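Local coordinates for GH26A (Muricauda sp. MAR_2010_75, PDB 6Q75), which is a family 26 glycoside hydrolase that probably cleaves beta-linked polysaccharides of the mannan or related type, at residues L47-Y61 against A71-G83. Sequence-based numbering, arbitrary orientation.
Sequences LAGQHSYNENPSSFY and APAVWGTDFYWNG
Tyr61, on the helix that follows the first strand, packs its ring and hydroxyl against residues 71-75. Its CG stands anti to the backbone N (chi1 -176°), which carries the phenol over Pro72: Pro72 CD lies 3.8 Å from the ring centroid in a CH-pi contact, and the hydroxyl donates to the carbonyl of the same proline, Tyr61 OH to Pro72 O being 2.7 Å, in the carbonyl plane. The side chains of Trp75 and Tyr61 run across each other, the five-membered ring presenting an edge to the tyrosine face in an offset edge-to-face pair with planes 67° apart. Farther along the indole, NE1 donates to Ser58 OG at 2.9 Å, a hydroxyl also bonded to Glu94 of helix 88-100, while Pro57 CB packs against Trp75 CZ2. Four backbone hydrogen bonds join the parallel strands, from Val74 N to Ala48 O at one end to Ser52 N to Gly76 O at the other. Past their ends, Thr77 OG1 gives its proton to Ser52 O (2.7 Å), and the amide of Asn54 spans the next turn: ND2 reaches Asp78 O at 2.8 Å and Tyr80 O at 2.9 Å, both near the amide plane, so two carbonyls fix its rotation. At the solvent-facing end, Asn82 ND2 meets Glu55 OE2 on its syn side, 3.0 Å away. On the sheet face opposite Trp75, two waters link the His51 ring edge to Thr77 O and Asp78 OD2, which also bonds His110; Trp299 stacks on that ring. Strand 46-51, helix 59-68 and strand 74-78 thus form a beta-alpha-beta unit of the (beta/alpha)8 barrel expected of family 26 hydrolases.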
loop_
_atom_site.group_PDB
_atom_site.type_symbol
_atom_site.label_atom_id
_atom_site.label_comp_id
_atom_site.label_asym_id
_atom_site.label_seq_id
_atom_site.Cartn_x
_atom_site.Cartn_y
_atom_site.Cartn_z
ATOM N N LEU A 47 -8.497 4.158 10.822
ATOM C CA LEU A 47 -8.778 2.729 10.716
ATOM C C LEU A 47 -7.578 1.910 11.175
ATOM O O LEU A 47 -6.456 2.125 10.697
ATOM C CB LEU A 47 -9.116 2.361 9.262
ATOM C CG LEU A 47 -10.362 3.042 8.715
ATOM C CD1 LEU A 47 -10.287 3.053 7.218
ATOM C CD2 LEU A 47 -11.586 2.259 9.178
ATOM N N ALA A 48 -7.814 0.938 12.073
ATOM C CA ALA A 48 -6.747 0.016 12.490
ATOM C C ALA A 48 -6.508 -1.047 11.423
ATOM O O ALA A 48 -7.452 -1.701 10.973
ATOM C CB ALA A 48 -7.103 -0.674 13.806
ATOM N N GLY A 49 -5.239 -1.272 11.072
ATOM C CA GLY A 49 -4.920 -2.192 10.000
ATOM C C GLY A 49 -3.730 -3.062 10.347
ATOM O O GLY A 49 -2.916 -2.731 11.217
ATOM N N GLN A 50 -3.632 -4.183 9.633
ATOM C CA GLN A 50 -2.597 -5.176 9.917
ATOM C C GLN A 50 -2.246 -5.920 8.634
ATOM O O GLN A 50 -3.145 -6.387 7.933
ATOM C CB GLN A 50 -3.076 -6.159 10.988
ATOM C CG GLN A 50 -2.075 -7.284 11.271
ATOM C CD GLN A 50 -0.843 -6.805 12.036
ATOM O OE1 GLN A 50 -0.951 -6.102 13.035
ATOM N NE2 GLN A 50 0.347 -7.212 11.566
ATOM N N HIS A 51 -0.949 -6.068 8.381
ATOM C CA HIS A 51 -0.398 -6.772 7.229
ATOM C C HIS A 51 0.058 -8.164 7.638
ATOM O O HIS A 51 0.500 -8.372 8.772
ATOM C CB HIS A 51 0.775 -5.975 6.671
ATOM C CG HIS A 51 1.491 -6.640 5.539
ATOM N ND1 HIS A 51 1.091 -6.469 4.236
ATOM C CD2 HIS A 51 2.605 -7.415 5.493
ATOM C CE1 HIS A 51 1.915 -7.121 3.428
ATOM N NE2 HIS A 51 2.835 -7.716 4.161
ATOM N N SER A 52 -0.087 -9.128 6.720
ATOM C CA SER A 52 0.438 -10.481 6.897
ATOM C C SER A 52 1.162 -10.902 5.626
ATOM O O SER A 52 0.794 -10.484 4.526
ATOM C CB SER A 52 -0.689 -11.501 7.219
ATOM O OG SER A 52 -1.447 -11.136 8.366
ATOM N N TYR A 53 2.200 -11.726 5.769
ATOM C CA TYR A 53 2.837 -12.293 4.586
ATOM C C TYR A 53 1.873 -13.216 3.851
ATOM O O TYR A 53 1.035 -13.890 4.463
ATOM C CB TYR A 53 4.083 -13.080 4.980
ATOM C CG TYR A 53 5.048 -12.299 5.839
ATOM C CD1 TYR A 53 5.746 -11.211 5.317
ATOM C CD2 TYR A 53 5.290 -12.665 7.166
ATOM C CE1 TYR A 53 6.650 -10.501 6.106
ATOM C CE2 TYR A 53 6.199 -11.983 7.939
ATOM C CZ TYR A 53 6.871 -10.895 7.407
ATOM O OH TYR A 53 7.764 -10.175 8.185
ATOM N N ASN A 54 2.008 -13.265 2.516
ATOM C CA ASN A 54 0.999 -13.997 1.758
ATOM C C ASN A 54 1.080 -15.511 1.946
ATOM O O ASN A 54 0.138 -16.203 1.548
ATOM C CB ASN A 54 1.054 -13.652 0.261
ATOM C CG ASN A 54 2.316 -14.182 -0.455
ATOM O OD1 ASN A 54 2.714 -15.349 -0.335
ATOM N ND2 ASN A 54 2.924 -13.310 -1.233
ATOM N N GLU A 55 2.165 -16.041 2.522
ATOM C CA GLU A 55 2.214 -17.476 2.827
ATOM C C GLU A 55 1.093 -17.889 3.774
ATOM O O GLU A 55 0.557 -19.002 3.679
ATOM C CB GLU A 55 3.568 -17.834 3.440
ATOM C CG GLU A 55 4.711 -17.877 2.431
ATOM C CD GLU A 55 5.514 -16.585 2.383
ATOM O OE1 GLU A 55 4.936 -15.496 2.625
ATOM O OE2 GLU A 55 6.739 -16.666 2.091
ATOM N N ASN A 56 0.768 -17.028 4.730
ATOM C CA ASN A 56 -0.351 -17.234 5.653
ATOM C C ASN A 56 -1.032 -15.883 5.781
ATOM O O ASN A 56 -0.736 -15.091 6.693
ATOM C CB ASN A 56 0.139 -17.762 7.004
ATOM C CG ASN A 56 0.907 -19.047 6.874
ATOM O OD1 ASN A 56 2.138 -19.044 6.762
ATOM N ND2 ASN A 56 0.193 -20.160 6.883
ATOM N N PRO A 57 -1.926 -15.560 4.845
ATOM C CA PRO A 57 -2.295 -14.158 4.593
ATOM C C PRO A 57 -3.183 -13.524 5.646
ATOM O O PRO A 57 -3.488 -12.336 5.520
ATOM C CB PRO A 57 -3.020 -14.224 3.235
ATOM C CG PRO A 57 -3.447 -15.657 3.096
ATOM C CD PRO A 57 -2.434 -16.484 3.811
ATOM N N SER A 58 -3.593 -14.256 6.686
ATOM C CA SER A 58 -4.308 -13.663 7.805
ATOM C C SER A 58 -3.629 -13.937 9.147
ATOM O O SER A 58 -4.190 -13.594 10.196
ATOM C CB SER A 58 -5.751 -14.167 7.817
ATOM O OG SER A 58 -6.495 -13.586 6.757
ATOM N N SER A 59 -2.419 -14.514 9.150
ATOM C CA SER A 59 -1.854 -14.990 10.406
ATOM C C SER A 59 -1.617 -13.846 11.387
ATOM O O SER A 59 -1.898 -13.984 12.584
ATOM C CB SER A 59 -0.557 -15.767 10.160
ATOM O OG SER A 59 0.472 -14.939 9.645
ATOM N N PHE A 60 -1.107 -12.713 10.914
ATOM C CA PHE A 60 -0.871 -11.603 11.829
ATOM C C PHE A 60 -2.094 -10.716 12.018
ATOM O O PHE A 60 -2.228 -10.095 13.082
ATOM C CB PHE A 60 0.342 -10.794 11.375
ATOM C CG PHE A 60 1.607 -11.593 11.455
ATOM C CD1 PHE A 60 2.161 -11.889 12.697
ATOM C CD2 PHE A 60 2.193 -12.123 10.307
ATOM C CE1 PHE A 60 3.299 -12.667 12.797
ATOM C CE2 PHE A 60 3.346 -12.909 10.402
ATOM C CZ PHE A 60 3.893 -13.182 11.645
ATOM N N TYR A 61 -3.012 -10.706 11.048
ATOM C CA TYR A 61 -4.347 -10.158 11.275
ATOM C C TYR A 61 -5.016 -10.847 12.459
ATOM O O TYR A 61 -5.534 -10.190 13.378
ATOM C CB TYR A 61 -5.189 -10.336 10.006
ATOM C CG TYR A 61 -6.565 -9.717 10.065
ATOM C CD1 TYR A 61 -7.644 -10.430 10.560
ATOM C CD2 TYR A 61 -6.786 -8.416 9.608
ATOM C CE1 TYR A 61 -8.913 -9.873 10.614
ATOM C CE2 TYR A 61 -8.059 -7.849 9.637
ATOM C CZ TYR A 61 -9.113 -8.578 10.151
ATOM O OH TYR A 61 -10.368 -8.021 10.210
ATOM N N ALA A 71 -10.884 -7.212 15.831
ATOM C CA ALA A 71 -10.293 -7.442 14.514
ATOM C C ALA A 71 -9.960 -6.109 13.832
ATOM O O ALA A 71 -10.763 -5.169 13.878
ATOM C CB ALA A 71 -11.260 -8.238 13.641
ATOM N N PRO A 72 -8.790 -6.002 13.191
ATOM C CA PRO A 72 -8.468 -4.780 12.450
ATOM C C PRO A 72 -9.506 -4.482 11.377
ATOM O O PRO A 72 -10.077 -5.390 10.773
ATOM C CB PRO A 72 -7.107 -5.094 11.821
ATOM C CG PRO A 72 -6.514 -6.176 12.733
ATOM C CD PRO A 72 -7.679 -6.973 13.208
ATOM N N ALA A 73 -9.744 -3.186 11.151
ATOM C CA ALA A 73 -10.625 -2.777 10.056
ATOM C C ALA A 73 -9.986 -3.050 8.701
ATOM O O ALA A 73 -10.692 -3.366 7.738
ATOM C CB ALA A 73 -10.981 -1.293 10.166
ATOM N N VAL A 74 -8.666 -2.893 8.597
ATOM C CA VAL A 74 -7.961 -3.025 7.325
ATOM C C VAL A 74 -7.109 -4.285 7.359
ATOM O O VAL A 74 -6.328 -4.501 8.299
ATOM C CB VAL A 74 -7.111 -1.781 7.010
ATOM C CG1 VAL A 74 -6.211 -2.018 5.807
ATOM C CG2 VAL A 74 -8.023 -0.562 6.782
ATOM N N TRP A 75 -7.257 -5.102 6.313
ATOM C CA TRP A 75 -6.554 -6.359 6.123
ATOM C C TRP A 75 -5.605 -6.173 4.948
ATOM O O TRP A 75 -6.046 -5.746 3.875
ATOM C CB TRP A 75 -7.562 -7.477 5.817
ATOM C CG TRP A 75 -6.975 -8.827 5.423
ATOM C CD1 TRP A 75 -6.652 -9.846 6.274
ATOM C CD2 TRP A 75 -6.655 -9.294 4.099
ATOM N NE1 TRP A 75 -6.156 -10.917 5.572
ATOM C CE2 TRP A 75 -6.142 -10.606 4.234
ATOM C CE3 TRP A 75 -6.763 -8.738 2.816
ATOM C CZ2 TRP A 75 -5.736 -11.372 3.143
ATOM C CZ3 TRP A 75 -6.343 -9.511 1.717
ATOM C CH2 TRP A 75 -5.843 -10.811 1.895
ATOM N N GLY A 76 -4.332 -6.487 5.135
ATOM C CA GLY A 76 -3.346 -6.318 4.072
ATOM C C GLY A 76 -2.481 -7.538 3.821
ATOM O O GLY A 76 -2.125 -8.260 4.749
ATOM N N THR A 77 -2.189 -7.785 2.547
ATOM C CA THR A 77 -1.094 -8.702 2.226
ATOM C C THR A 77 -0.457 -8.211 0.925
ATOM O O THR A 77 -0.614 -7.039 0.557
ATOM C CB THR A 77 -1.548 -10.182 2.224
ATOM O OG1 THR A 77 -0.380 -11.042 2.167
ATOM C CG2 THR A 77 -2.507 -10.503 1.072
ATOM N N ASP A 78 0.317 -9.090 0.271
ATOM C CA ASP A 78 1.355 -8.696 -0.683
ATOM C C ASP A 78 1.427 -9.756 -1.774
ATOM O O ASP A 78 1.403 -10.956 -1.474
ATOM C CB ASP A 78 2.680 -8.561 0.099
ATOM C CG ASP A 78 3.914 -8.213 -0.736
ATOM O OD1 ASP A 78 3.881 -7.960 -1.963
ATOM O OD2 ASP A 78 4.981 -8.117 -0.072
ATOM N N PHE A 79 1.495 -9.320 -3.030
ATOM C CA PHE A 79 1.568 -10.251 -4.146
ATOM C C PHE A 79 2.967 -10.836 -4.356
ATOM O O PHE A 79 3.161 -11.640 -5.277
ATOM C CB PHE A 79 1.099 -9.560 -5.426
ATOM C CG PHE A 79 -0.395 -9.589 -5.623
ATOM C CD1 PHE A 79 -1.027 -10.729 -6.122
ATOM C CD2 PHE A 79 -1.167 -8.471 -5.350
ATOM C CE1 PHE A 79 -2.399 -10.770 -6.309
ATOM C CE2 PHE A 79 -2.558 -8.488 -5.555
ATOM C CZ PHE A 79 -3.172 -9.644 -6.041
ATOM N N TYR A 80 3.929 -10.463 -3.515
ATOM C CA TYR A 80 5.312 -10.912 -3.643
ATOM C C TYR A 80 5.426 -12.399 -3.972
ATOM O O TYR A 80 5.068 -13.263 -3.164
ATOM C CB TYR A 80 6.061 -10.608 -2.343
ATOM C CG TYR A 80 7.553 -10.847 -2.374
ATOM C CD1 TYR A 80 8.254 -10.981 -3.579
ATOM C CD2 TYR A 80 8.278 -10.898 -1.190
ATOM C CE1 TYR A 80 9.647 -11.195 -3.574
ATOM C CE2 TYR A 80 9.643 -11.112 -1.186
ATOM C CZ TYR A 80 10.326 -11.250 -2.370
ATOM O OH TYR A 80 11.702 -11.462 -2.334
ATOM N N TRP A 81 5.928 -12.705 -5.161
ATOM C CA TRP A 81 6.151 -14.089 -5.561
ATOM C C TRP A 81 7.572 -14.447 -5.138
ATOM O O TRP A 81 8.531 -14.350 -5.904
ATOM C CB TRP A 81 5.938 -14.236 -7.063
ATOM C CG TRP A 81 5.976 -15.593 -7.581
ATOM C CD1 TRP A 81 6.552 -16.707 -7.016
ATOM C CD2 TRP A 81 5.445 -16.005 -8.834
ATOM N NE1 TRP A 81 6.392 -17.795 -7.858
ATOM C CE2 TRP A 81 5.720 -17.382 -8.978
ATOM C CE3 TRP A 81 4.759 -15.340 -9.850
ATOM C CZ2 TRP A 81 5.329 -18.108 -10.111
ATOM C CZ3 TRP A 81 4.373 -16.066 -10.983
ATOM C CH2 TRP A 81 4.657 -17.432 -11.090
ATOM N N ASN A 82 7.709 -14.835 -3.871
ATOM C CA ASN A 82 9.025 -15.159 -3.336
ATOM C C ASN A 82 9.269 -16.650 -3.205
ATOM O O ASN A 82 10.411 -17.044 -2.964
ATOM C CB ASN A 82 9.217 -14.507 -1.954
ATOM C CG ASN A 82 8.213 -15.010 -0.941
ATOM O OD1 ASN A 82 7.002 -14.987 -1.174
ATOM N ND2 ASN A 82 8.705 -15.437 0.206
ATOM N N GLY A 83 8.234 -17.479 -3.342
ATOM C CA GLY A 83 8.357 -18.913 -3.239
ATOM C C GLY A 83 8.106 -19.594 -4.569
ATOM O O GLY A 83 8.032 -18.956 -5.624
HETATM O O HOH W 1 -0.470 -4.911 2.353
HETATM O O HOH W 2 4.951 -9.076 2.490
HETATM O O HOH W 3 -3.436 -9.646 6.990
HETATM O O HOH W 4 4.897 -16.781 -1.197
HETATM O O HOH W 5 5.977 -13.386 0.985
#